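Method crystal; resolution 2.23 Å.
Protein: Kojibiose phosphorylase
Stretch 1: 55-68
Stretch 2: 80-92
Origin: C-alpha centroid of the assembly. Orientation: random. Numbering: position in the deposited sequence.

Stretch 1 (55-68) LIGTYFNGIYEYAL
Stretch 2, residues 80-92: KRTHFTINSVNFF

The most unusual feature of this contact is that the pairing of two extended segments is carried past its regular ladder by a side chain and by water. At Thr58 the partner of the backbone is partly a side chain: Thr58 N donates to Asn87 OD1 (3.0 Å, 173°), while Ser88 N donates to Thr58 O (2.7 Å). Asn87, with chi1 t and chi2 near 7°, suits this place because its amide oxygen can imitate a peptide carbonyl. Water 1 joins Asn87 OD1 (2.9 Å), Ser88 O (2.8 Å) and Thr58 OG1 (2.7 Å); water 2 links Thr58 OG1 (2.8 Å) to Phe91 N (3.0 Å). The Thr58 hydroxyl (chi1 m) thus serves two waters, and its methyl CG2 lies 3.5 Å from Phe91 CE2.

From Phe60 to Ile63 the chain makes a type II turn, closed by Ile63 N to Phe60 O (3.0 Å). Gly62, at phi/psi 95/2, occupies the position whose positive phi favours glycine. Water 3 accepts from Phe60 N (2.9 Å) and lies 2.6 Å from Ile86 O, bridging the stretches beside the turn. Water 4 similarly connects Gly62 N (3.1 Å) with Thr85 OG1 (2.9 Å).

Beyond the turn, strands 64-66 and 83-85 run antiparallel at 156°, their axes approaching to 4.7 Å. Tyr64 faces Thr85 and Tyr66 faces His83 as non-hydrogen-bonded pairs, each with CA atoms 4.2 Å apart; between them Glu65 and Phe84 form the hydrogen-bonded pair, CA to CA 5.8 Å. Glu65 N donates to Phe84 O and Phe84 N to Glu65 O, both at 3.0 Å. Ile86 N to Ile63 O (3.2 Å) and Ala67 N to Thr82 O (3.0 Å) extend the ladder.

One face carries Tyr64 (p), Tyr66 (m), His83 (p) and Thr85 (m). The edge of the His83 ring points toward the face of Tyr66, centroids 6.0 Å apart and planes at 65°; the Tyr64 and His83 rings meet obliquely, centroids 5.4 Å apart and planes at 70°. The other face bears Glu65 and Phe84. Phe84, chi1 39°, lays one ring face against Glu65 O, and its CE2 reaches Ala67 CB at 4.5 Å. Glu65 (chi1 -107°) turns its carboxylate back, so that OE2 accepts from Tyr66 N (3.0 Å), an amide unused by the ladder.

Apolar side chains pack near the turn: Ile63 CG2 meets Ile86 CG1 at 3.8 Å, and Phe60 CE2 lies 4.2 Å from Val89 CG1, which sits at the ring's edge. Ser88 OG (chi1 m) donates to Ile86 O (2.9 Å), satisfying its hydroxyl within its own stretch.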

# COMPACT_ATOMS: atom_id res chain seq x y z
N LEU A 55 13.68 23.53 13.84
CA LEU A 55 12.88 23.57 12.61
C LEU A 55 12.47 25.02 12.41
O LEU A 55 11.54 25.48 13.08
CB LEU A 55 11.67 22.64 12.73
CG LEU A 55 10.80 22.57 11.47
CD1 LEU A 55 11.62 22.15 10.26
CD2 LEU A 55 9.62 21.62 11.66
N ILE A 56 13.17 25.70 11.52
CA ILE A 56 12.81 27.05 11.01
C ILE A 56 11.60 26.87 10.09
O ILE A 56 11.64 26.00 9.17
CB ILE A 56 13.97 27.74 10.29
CG1 ILE A 56 15.14 28.01 11.24
CG2 ILE A 56 13.46 29.01 9.64
CD1 ILE A 56 16.37 28.58 10.58
N GLY A 57 10.57 27.66 10.32
CA GLY A 57 9.23 27.40 9.75
C GLY A 57 8.44 28.68 9.68
O GLY A 57 8.10 29.21 10.76
N THR A 58 8.28 29.19 8.46
CA THR A 58 7.44 30.35 8.10
C THR A 58 6.47 29.87 7.02
O THR A 58 6.97 29.39 5.98
CB THR A 58 8.27 31.55 7.63
OG1 THR A 58 9.29 31.82 8.59
CG2 THR A 58 7.43 32.78 7.40
N TYR A 59 5.16 29.95 7.24
CA TYR A 59 4.19 29.45 6.25
C TYR A 59 3.13 30.49 5.97
O TYR A 59 2.84 31.29 6.86
CB TYR A 59 3.56 28.15 6.74
CG TYR A 59 4.54 27.25 7.44
CD1 TYR A 59 5.39 26.41 6.73
CD2 TYR A 59 4.63 27.23 8.83
CE1 TYR A 59 6.27 25.56 7.37
CE2 TYR A 59 5.51 26.39 9.49
CZ TYR A 59 6.33 25.55 8.75
OH TYR A 59 7.19 24.71 9.39
N PHE A 60 2.58 30.42 4.77
CA PHE A 60 1.45 31.23 4.28
C PHE A 60 0.33 30.27 3.88
O PHE A 60 0.61 29.35 3.09
CB PHE A 60 1.90 32.11 3.11
CG PHE A 60 2.97 33.10 3.49
CD1 PHE A 60 2.63 34.36 3.96
CD2 PHE A 60 4.31 32.75 3.42
CE1 PHE A 60 3.61 35.27 4.34
CE2 PHE A 60 5.29 33.66 3.79
CZ PHE A 60 4.95 34.92 4.23
N ASN A 61 -0.87 30.47 4.43
CA ASN A 61 -2.03 29.58 4.21
C ASN A 61 -2.28 29.51 2.70
O ASN A 61 -2.54 30.59 2.11
CB ASN A 61 -3.22 30.10 5.01
CG ASN A 61 -4.23 29.04 5.41
OD1 ASN A 61 -4.69 28.27 4.56
ND2 ASN A 61 -4.58 29.01 6.68
N GLY A 62 -2.14 28.34 2.08
CA GLY A 62 -2.48 28.11 0.66
C GLY A 62 -1.27 28.25 -0.27
O GLY A 62 -1.44 28.14 -1.49
N ILE A 63 -0.09 28.51 0.29
CA ILE A 63 1.18 28.53 -0.48
C ILE A 63 1.81 27.15 -0.32
O ILE A 63 2.19 26.80 0.79
CB ILE A 63 2.11 29.66 -0.00
CG1 ILE A 63 1.59 31.03 -0.44
CG2 ILE A 63 3.52 29.41 -0.48
CD1 ILE A 63 1.41 31.21 -1.95
N TYR A 64 1.86 26.40 -1.41
CA TYR A 64 2.03 24.93 -1.39
C TYR A 64 2.79 24.52 -2.65
O TYR A 64 2.82 25.30 -3.64
CB TYR A 64 0.67 24.26 -1.31
CG TYR A 64 -0.06 24.14 -2.62
CD1 TYR A 64 -0.83 25.18 -3.11
CD2 TYR A 64 0.04 22.99 -3.38
CE1 TYR A 64 -1.48 25.07 -4.33
CE2 TYR A 64 -0.60 22.86 -4.59
CZ TYR A 64 -1.36 23.91 -5.08
OH TYR A 64 -2.00 23.77 -6.28
N GLU A 65 3.39 23.33 -2.59
CA GLU A 65 4.04 22.66 -3.74
C GLU A 65 3.64 21.19 -3.75
O GLU A 65 3.17 20.67 -2.70
CB GLU A 65 5.57 22.77 -3.67
CG GLU A 65 6.14 23.74 -4.68
CD GLU A 65 5.62 23.58 -6.09
OE1 GLU A 65 5.32 24.61 -6.72
OE2 GLU A 65 5.50 22.43 -6.55
N TYR A 66 3.89 20.54 -4.89
CA TYR A 66 3.75 19.08 -5.08
C TYR A 66 5.06 18.38 -4.72
O TYR A 66 6.15 19.02 -4.69
CB TYR A 66 3.31 18.81 -6.51
CG TYR A 66 1.88 19.15 -6.81
CD1 TYR A 66 0.85 18.29 -6.45
CD2 TYR A 66 1.54 20.32 -7.48
CE1 TYR A 66 -0.47 18.58 -6.74
CE2 TYR A 66 0.22 20.61 -7.79
CZ TYR A 66 -0.79 19.74 -7.41
OH TYR A 66 -2.09 20.02 -7.70
N ALA A 67 4.98 17.08 -4.43
CA ALA A 67 6.16 16.20 -4.34
C ALA A 67 6.99 16.38 -5.61
O ALA A 67 6.39 16.53 -6.68
CB ALA A 67 5.74 14.77 -4.15
N LEU A 68 8.31 16.35 -5.50
CA LEU A 68 9.25 16.62 -6.63
C LEU A 68 9.15 15.52 -7.70
O LEU A 68 9.31 15.85 -8.91
CB LEU A 68 10.67 16.68 -6.06
CG LEU A 68 10.95 17.89 -5.17
CD1 LEU A 68 12.33 17.79 -4.53
CD2 LEU A 68 10.80 19.18 -5.98
N LYS A 80 -0.54 9.87 -6.75
CA LYS A 80 0.84 9.67 -7.27
C LYS A 80 1.71 10.81 -6.76
O LYS A 80 2.90 10.59 -6.61
CB LYS A 80 0.84 9.64 -8.81
CG LYS A 80 -0.02 8.56 -9.46
CD LYS A 80 0.35 8.30 -10.92
CE LYS A 80 -0.38 7.12 -11.54
NZ LYS A 80 0.34 6.59 -12.72
N ARG A 81 1.11 11.97 -6.49
CA ARG A 81 1.85 13.21 -6.14
C ARG A 81 1.09 13.99 -5.05
O ARG A 81 0.12 14.70 -5.36
CB ARG A 81 2.10 13.96 -7.45
CG ARG A 81 2.90 15.25 -7.32
CD ARG A 81 2.91 16.00 -8.64
NE ARG A 81 3.12 15.14 -9.79
CZ ARG A 81 2.55 15.31 -10.99
NH1 ARG A 81 1.71 16.31 -11.21
NH2 ARG A 81 2.81 14.45 -11.97
N THR A 82 1.55 13.86 -3.80
CA THR A 82 1.00 14.58 -2.63
C THR A 82 1.36 16.06 -2.76
O THR A 82 2.20 16.41 -3.61
CB THR A 82 1.50 13.97 -1.31
OG1 THR A 82 0.65 14.46 -0.27
CG2 THR A 82 2.95 14.29 -1.02
N HIS A 83 0.72 16.91 -1.96
CA HIS A 83 1.09 18.35 -1.89
C HIS A 83 1.13 18.76 -0.42
O HIS A 83 0.62 17.99 0.42
CB HIS A 83 0.17 19.20 -2.76
CG HIS A 83 -1.22 19.27 -2.23
ND1 HIS A 83 -2.16 18.31 -2.52
CD2 HIS A 83 -1.82 20.17 -1.44
CE1 HIS A 83 -3.29 18.63 -1.94
NE2 HIS A 83 -3.10 19.76 -1.25
N PHE A 84 1.76 19.90 -0.16
CA PHE A 84 2.10 20.36 1.22
C PHE A 84 2.32 21.88 1.21
O PHE A 84 2.81 22.40 0.19
CB PHE A 84 3.30 19.57 1.74
CG PHE A 84 4.37 19.30 0.71
CD1 PHE A 84 5.31 20.26 0.39
CD2 PHE A 84 4.43 18.08 0.05
CE1 PHE A 84 6.29 20.02 -0.57
CE2 PHE A 84 5.40 17.84 -0.92
CZ PHE A 84 6.32 18.82 -1.23
N THR A 85 1.96 22.53 2.31
CA THR A 85 2.27 23.95 2.67
C THR A 85 3.78 24.05 2.87
O THR A 85 4.32 23.21 3.59
CB THR A 85 1.49 24.36 3.93
OG1 THR A 85 0.12 24.01 3.74
CG2 THR A 85 1.55 25.84 4.23
N ILE A 86 4.45 25.00 2.21
CA ILE A 86 5.94 25.00 2.10
C ILE A 86 6.53 26.07 3.03
O ILE A 86 5.97 27.18 3.17
CB ILE A 86 6.41 25.16 0.65
CG1 ILE A 86 5.74 26.35 -0.04
CG2 ILE A 86 6.19 23.87 -0.12
CD1 ILE A 86 6.31 26.69 -1.40
N ASN A 87 7.62 25.72 3.69
CA ASN A 87 8.49 26.69 4.39
C ASN A 87 8.76 27.80 3.38
O ASN A 87 9.09 27.49 2.18
CB ASN A 87 9.75 26.01 4.92
CG ASN A 87 10.48 26.84 5.94
OD1 ASN A 87 9.98 27.89 6.37
ND2 ASN A 87 11.70 26.40 6.27
N SER A 88 8.57 29.04 3.82
CA SER A 88 8.66 30.25 2.97
C SER A 88 9.64 31.23 3.61
O SER A 88 10.31 30.88 4.60
CB SER A 88 7.30 30.87 2.78
OG SER A 88 6.39 29.90 2.32
N VAL A 89 9.69 32.44 3.07
CA VAL A 89 10.74 33.43 3.42
C VAL A 89 10.86 33.53 4.94
O VAL A 89 9.87 33.84 5.62
CB VAL A 89 10.46 34.78 2.73
CG1 VAL A 89 9.08 35.34 3.07
CG2 VAL A 89 11.56 35.79 3.03
N ASN A 90 12.05 33.25 5.46
CA ASN A 90 12.41 33.56 6.87
C ASN A 90 12.69 35.07 6.97
O ASN A 90 13.75 35.49 6.47
CB ASN A 90 13.63 32.73 7.31
CG ASN A 90 14.06 33.04 8.73
OD1 ASN A 90 13.55 33.98 9.34
ND2 ASN A 90 14.97 32.23 9.26
N PHE A 91 11.76 35.86 7.52
CA PHE A 91 11.84 37.35 7.54
C PHE A 91 12.19 37.85 8.94
O PHE A 91 12.16 39.06 9.17
CB PHE A 91 10.54 37.97 7.03
CG PHE A 91 9.27 37.49 7.69
CD1 PHE A 91 8.95 37.87 8.99
CD2 PHE A 91 8.38 36.69 7.00
CE1 PHE A 91 7.79 37.41 9.59
CE2 PHE A 91 7.20 36.26 7.59
CZ PHE A 91 6.91 36.62 8.88
N PHE A 92 12.52 36.94 9.87
CA PHE A 92 12.95 37.28 11.25
C PHE A 92 14.44 37.00 11.41
O PHE A 92 15.02 37.37 12.46
CB PHE A 92 12.13 36.50 12.28
CG PHE A 92 10.72 37.00 12.52
CD1 PHE A 92 10.43 38.36 12.56
CD2 PHE A 92 9.70 36.11 12.80
CE1 PHE A 92 9.14 38.80 12.83
CE2 PHE A 92 8.42 36.56 13.08
CZ PHE A 92 8.14 37.90 13.09
O HOH W 1 11.20 30.41 7.22
O HOH W 2 9.80 34.52 9.33
O HOH W 3 3.55 28.25 3.10
O HOH W 4 -1.82 26.10 4.13